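Local coordinates for tautomerase domain-containing protein (Gammaproteobacteria bacterium SG8_31, PDB 7M59), which belongs to the tautomerase enzymes of the MIF clan and is found as a short beta-alpha-beta chain in an assembly of six chains, at residues P1-C5 and E36-V40; I7-R11 and L57-T61. All coordinates share one frame. Numbering follows the deposited sequence.

Interaction 1: P1-C5 and E36-V40; sequences PVIQC and EYIYV
P1 is the apolar centre of this contact, at the start of the beta-alpha-beta unit that marks the tautomerase fold: its CG meets I38 CG1 at 3.9 Å and its CD meets Y37 CB at 3.8 Å. Next comes the layer facing helix 13-31, where I3 CB lies 4.3 Å from V40 CG2 and C5 SG 4.0 Å from V40 CG1; I23 and T24 of the helix pack against it. V40 adopts t, I3 mm and C5 m. V2 and Y39, both t, occupy the opposite face, where the Y39 hydroxyl bonds to H50 of a third subunit. The two strands are parallel, their directions 5° apart, and the register pairs V2 with Y39 (CA-CA 4.9 Å) and I3 with V40 (CA-CA 4.7 Å). Segment 36-40 leaves a 3-10 turn at E36-Y37 and becomes extended from I38. Neighbouring subunits extend the sheet on both strands through antiparallel ladders, a second subunit along V2 to C5 and a third along Y39 and V40. Two backbone hydrogen bonds set the register: Y39 N to P1 O, 3.0 Å, and I3 N to Y39 O, 2.9 Å at 170°.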
loop_
_atom_site.group_PDB
_atom_site.type_symbol
_atom_site.label_atom_id
_atom_site.label_comp_id
_atom_site.label_asym_id
_atom_site.label_seq_id
_atom_site.Cartn_x
_atom_site.Cartn_y
_atom_site.Cartn_z
ATOM N N PRO A 1 -0.375 -1.550 14.514
ATOM C CA PRO A 1 -0.457 -2.038 13.125
ATOM C C PRO A 1 -1.159 -1.036 12.232
ATOM O O PRO A 1 -1.891 -0.182 12.734
ATOM C CB PRO A 1 -1.292 -3.317 13.243
ATOM C CG PRO A 1 -2.138 -3.078 14.475
ATOM C CD PRO A 1 -1.223 -2.349 15.421
ATOM N N VAL A 2 -0.946 -1.138 10.925
ATOM C CA VAL A 2 -1.641 -0.300 9.954
ATOM C C VAL A 2 -2.610 -1.190 9.191
ATOM O O VAL A 2 -2.214 -2.246 8.682
ATOM C CB VAL A 2 -0.654 0.391 8.998
ATOM C CG1 VAL A 2 -1.411 1.256 7.970
ATOM C CG2 VAL A 2 0.333 1.241 9.789
ATOM N N ILE A 3 -3.878 -0.777 9.131
ATOM C CA ILE A 3 -4.914 -1.493 8.386
ATOM C C ILE A 3 -5.407 -0.550 7.300
ATOM O O ILE A 3 -6.080 0.441 7.602
ATOM C CB ILE A 3 -6.086 -1.947 9.274
ATOM C CG1 ILE A 3 -5.600 -2.519 10.624
ATOM C CG2 ILE A 3 -6.971 -2.945 8.504
ATOM C CD1 ILE A 3 -4.813 -3.827 10.500
ATOM N N GLN A 4 -5.051 -0.829 6.048
ATOM C CA GLN A 4 -5.494 -0.018 4.921
ATOM C C GLN A 4 -6.711 -0.676 4.296
ATOM O O GLN A 4 -6.699 -1.881 4.033
ATOM C CB GLN A 4 -4.400 0.145 3.869
ATOM C CG GLN A 4 -3.185 0.897 4.379
ATOM C CD GLN A 4 -2.039 0.812 3.401
ATOM O OE1 GLN A 4 -1.976 1.575 2.427
ATOM N NE2 GLN A 4 -1.128 -0.127 3.641
ATOM N N CYS A 5 -7.744 0.118 4.050
ATOM C CA CYS A 5 -9.022 -0.380 3.545
ATOM C C CYS A 5 -9.327 0.350 2.249
ATOM O O CYS A 5 -9.714 1.521 2.275
ATOM C CB CYS A 5 -10.139 -0.152 4.562
ATOM S SG CYS A 5 -9.773 -0.769 6.202
ATOM N N GLU A 36 -4.037 1.609 21.166
ATOM C CA GLU A 36 -3.191 2.775 20.928
ATOM C C GLU A 36 -2.278 2.596 19.711
ATOM O O GLU A 36 -1.897 3.595 19.085
ATOM C CB GLU A 36 -2.362 3.076 22.186
ATOM C CG GLU A 36 -1.081 3.860 21.929
ATOM C CD GLU A 36 -0.205 4.010 23.155
ATOM O OE1 GLU A 36 -0.730 3.904 24.287
ATOM O OE2 GLU A 36 1.016 4.229 22.973
ATOM N N TYR A 37 -1.932 1.356 19.354
ATOM C CA TYR A 37 -1.044 1.087 18.223
ATOM C C TYR A 37 -1.774 0.971 16.890
ATOM O O TYR A 37 -1.111 0.861 15.851
ATOM C CB TYR A 37 -0.271 -0.225 18.422
ATOM C CG TYR A 37 0.782 -0.249 19.512
ATOM C CD1 TYR A 37 1.559 -1.382 19.699
ATOM C CD2 TYR A 37 0.991 0.843 20.346
ATOM C CE1 TYR A 37 2.527 -1.439 20.684
ATOM C CE2 TYR A 37 1.962 0.797 21.348
ATOM C CZ TYR A 37 2.720 -0.350 21.508
ATOM O OH TYR A 37 3.689 -0.416 22.486
ATOM N N ILE A 38 -3.100 0.964 16.880
ATOM C CA ILE A 38 -3.849 0.633 15.670
ATOM C C ILE A 38 -4.127 1.906 14.877
ATOM O O ILE A 38 -4.548 2.928 15.435
ATOM C CB ILE A 38 -5.153 -0.103 16.012
ATOM C CG1 ILE A 38 -4.841 -1.441 16.693
ATOM C CG2 ILE A 38 -5.983 -0.319 14.758
ATOM C CD1 ILE A 38 -6.064 -2.158 17.222
ATOM N N TYR A 39 -3.891 1.847 13.567
ATOM C CA TYR A 39 -4.162 2.962 12.668
ATOM C C TYR A 39 -4.910 2.382 11.474
ATOM O O TYR A 39 -4.357 1.558 10.736
ATOM C CB TYR A 39 -2.856 3.642 12.251
ATOM C CG TYR A 39 -2.928 5.028 11.627
ATOM C CD1 TYR A 39 -2.013 6.007 11.997
ATOM C CD2 TYR A 39 -3.850 5.340 10.620
ATOM C CE1 TYR A 39 -2.027 7.267 11.413
ATOM C CE2 TYR A 39 -3.871 6.607 10.034
ATOM C CZ TYR A 39 -2.952 7.558 10.438
ATOM O OH TYR A 39 -2.938 8.807 9.865
ATOM N N VAL A 40 -6.177 2.763 11.323
ATOM C CA VAL A 40 -7.006 2.346 10.197
ATOM C C VAL A 40 -7.076 3.497 9.206
ATOM O O VAL A 40 -7.322 4.648 9.587
ATOM C CB VAL A 40 -8.414 1.932 10.655
ATOM C CG1 VAL A 40 -9.259 1.535 9.457
ATOM C CG2 VAL A 40 -8.327 0.785 11.646
#

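Interaction 2: I7-R11 and L57-T61; sequences IRQGR and LPEYT
Segments 7-11 and 57-61 run side by side in the same direction, 12° apart, without a beta bridge. The latter has no regular helix or strand but an extended course, psi 128-164° from L57 to Y60. R8, at the end of its strand, donates NH1 to P58 O at 2.9 Å. Q9 NE2 donates to E59 OE1 at 3.0 Å, while E59 OE2 accepts from G47 N. Water 1 links Y60 N (2.9 Å) to Q9 O (2.8 Å), and water 2 links G10 O (3.0 Å) to T61 O (3.2 Å). G10, at phi 118°, would clash with Y60 O if it bore a CB. Y60, chi1 t, receives the R11 guanidinium flat on its ring, R11 CZ 3.7 Å from the centroid and planes at 16°, a cation-pi stack. R11 NH1 bonds R8 O at 2.9 Å and its NE reaches I31 O of a second subunit; Y60 OH pairs with Q15. Main-chain carbonyls thus satisfy both arginines in part; hydrogen bonds, some through water, and a cation-pi stack hold the tail.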
loop_
_atom_site.group_PDB
_atom_site.type_symbol
_atom_site.label_atom_id
_atom_site.label_comp_id
_atom_site.label_asym_id
_atom_site.label_seq_id
_atom_site.Cartn_x
_atom_site.Cartn_y
_atom_site.Cartn_z
ATOM N N ILE A 7 -11.877 0.629 -0.391
ATOM C CA ILE A 7 -13.281 0.274 -0.548
ATOM C C ILE A 7 -13.888 1.096 -1.678
ATOM O O ILE A 7 -13.351 2.123 -2.098
ATOM C CB ILE A 7 -14.065 0.480 0.765
ATOM C CG1 ILE A 7 -14.209 1.976 1.075
ATOM C CG2 ILE A 7 -13.372 -0.251 1.909
ATOM C CD1 ILE A 7 -15.050 2.256 2.345
ATOM N N ARG A 8 -15.028 0.633 -2.178
ATOM C CA ARG A 8 -15.717 1.389 -3.216
ATOM C C ARG A 8 -16.463 2.571 -2.603
ATOM O O ARG A 8 -16.996 2.480 -1.495
ATOM C CB ARG A 8 -16.671 0.483 -3.995
ATOM C CG ARG A 8 -15.954 -0.419 -5.017
ATOM C CD ARG A 8 -16.877 -1.528 -5.532
ATOM N NE ARG A 8 -17.308 -2.329 -4.397
ATOM C CZ ARG A 8 -18.536 -2.787 -4.192
ATOM N NH1 ARG A 8 -19.509 -2.562 -5.074
ATOM N NH2 ARG A 8 -18.787 -3.474 -3.086
ATOM N N GLN A 9 -16.481 3.685 -3.337
ATOM C CA GLN A 9 -17.146 4.907 -2.905
ATOM C C GLN A 9 -18.650 4.679 -2.761
ATOM O O GLN A 9 -19.220 3.753 -3.339
ATOM C CB GLN A 9 -16.894 6.026 -3.920
ATOM C CG GLN A 9 -17.448 5.682 -5.297
ATOM C CD GLN A 9 -16.996 6.629 -6.398
ATOM O OE1 GLN A 9 -16.096 7.447 -6.206
ATOM N NE2 GLN A 9 -17.623 6.518 -7.565
ATOM N N GLY A 10 -19.297 5.545 -1.982
ATOM C CA GLY A 10 -20.751 5.537 -1.875
ATOM C C GLY A 10 -21.299 5.243 -0.497
ATOM O O GLY A 10 -22.522 5.350 -0.297
ATOM N N ARG A 11 -20.462 4.867 0.466
ATOM C CA ARG A 11 -20.925 4.639 1.823
ATOM C C ARG A 11 -21.063 5.961 2.573
ATOM O O ARG A 11 -20.406 6.958 2.263
ATOM C CB ARG A 11 -19.961 3.724 2.577
ATOM C CG ARG A 11 -20.212 2.240 2.387
ATOM C CD ARG A 11 -19.632 1.734 1.078
ATOM N NE ARG A 11 -19.856 0.301 0.945
ATOM C CZ ARG A 11 -19.177 -0.491 0.124
ATOM N NH1 ARG A 11 -18.213 0.009 -0.641
ATOM N NH2 ARG A 11 -19.453 -1.790 0.083
ATOM N N LEU A 57 -15.895 -4.384 -10.740
ATOM C CA LEU A 57 -16.946 -4.441 -9.741
ATOM C C LEU A 57 -17.967 -3.330 -9.982
ATOM O O LEU A 57 -17.634 -2.274 -10.529
ATOM C CB LEU A 57 -16.360 -4.307 -8.335
ATOM C CG LEU A 57 -15.379 -5.392 -7.876
ATOM C CD1 LEU A 57 -15.168 -5.345 -6.361
ATOM C CD2 LEU A 57 -15.814 -6.778 -8.318
ATOM N N PRO A 58 -19.224 -3.549 -9.601
ATOM C CA PRO A 58 -20.236 -2.507 -9.788
ATOM C C PRO A 58 -20.068 -1.382 -8.777
ATOM O O PRO A 58 -19.365 -1.504 -7.770
ATOM C CB PRO A 58 -21.556 -3.257 -9.577
ATOM C CG PRO A 58 -21.204 -4.379 -8.669
ATOM C CD PRO A 58 -19.804 -4.791 -9.061
ATOM N N GLU A 59 -20.720 -0.261 -9.071
ATOM C CA GLU A 59 -20.775 0.840 -8.122
ATOM C C GLU A 59 -21.604 0.456 -6.906
ATOM O O GLU A 59 -22.622 -0.234 -7.021
ATOM C CB GLU A 59 -21.382 2.083 -8.773
ATOM C CG GLU A 59 -20.462 2.783 -9.730
ATOM C CD GLU A 59 -19.269 3.382 -9.016
ATOM O OE1 GLU A 59 -19.472 4.154 -8.046
ATOM O OE2 GLU A 59 -18.146 3.072 -9.426
ATOM N N TYR A 60 -21.165 0.903 -5.732
ATOM C CA TYR A 60 -21.952 0.761 -4.518
ATOM C C TYR A 60 -22.936 1.921 -4.408
ATOM O O TYR A 60 -22.539 3.090 -4.480
ATOM C CB TYR A 60 -21.059 0.716 -3.277
ATOM C CG TYR A 60 -21.851 0.617 -2.003
ATOM C CD1 TYR A 60 -22.240 1.759 -1.312
ATOM C CD2 TYR A 60 -22.241 -0.623 -1.503
ATOM C CE1 TYR A 60 -22.976 1.672 -0.164
ATOM C CE2 TYR A 60 -22.976 -0.715 -0.345
ATOM C CZ TYR A 60 -23.342 0.430 0.317
ATOM O OH TYR A 60 -24.074 0.355 1.471
ATOM N N THR A 61 -24.218 1.599 -4.197
ATOM C CA THR A 61 -25.259 2.614 -4.077
ATOM C C THR A 61 -25.996 2.613 -2.743
ATOM O O THR A 61 -26.699 3.589 -2.450
ATOM C CB THR A 61 -26.300 2.452 -5.195
ATOM O OG1 THR A 61 -26.826 1.119 -5.162
ATOM C CG2 THR A 61 -25.672 2.706 -6.553
HETATM O O HOH W 1 -18.825 2.550 -5.792
HETATM O O HOH W 2 -24.535 5.912 -2.455
#

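Overall arrangement
Strand 2-8 carries both contacts, interaction 1 at its start and interaction 2 at its end, with centres 22 Å apart on opposite sides of the chain's centre. Along the sequence the segments alternate: 1-5, 7-11, then helix 13-31, 36-40 and finally 57-61. Interaction 1 closes the beta-alpha-beta unit by setting strand 39-45 beside strand 2-8, whereas interaction 2 brings the tail that follows strand 55-56 back to the far end of the same first strand. Both contacts touch the second subunit: Y37 of one copy packs on P58 of the other, and R8 likewise meets the partner's Y37. Chain folding and subunit assembly therefore share these residues.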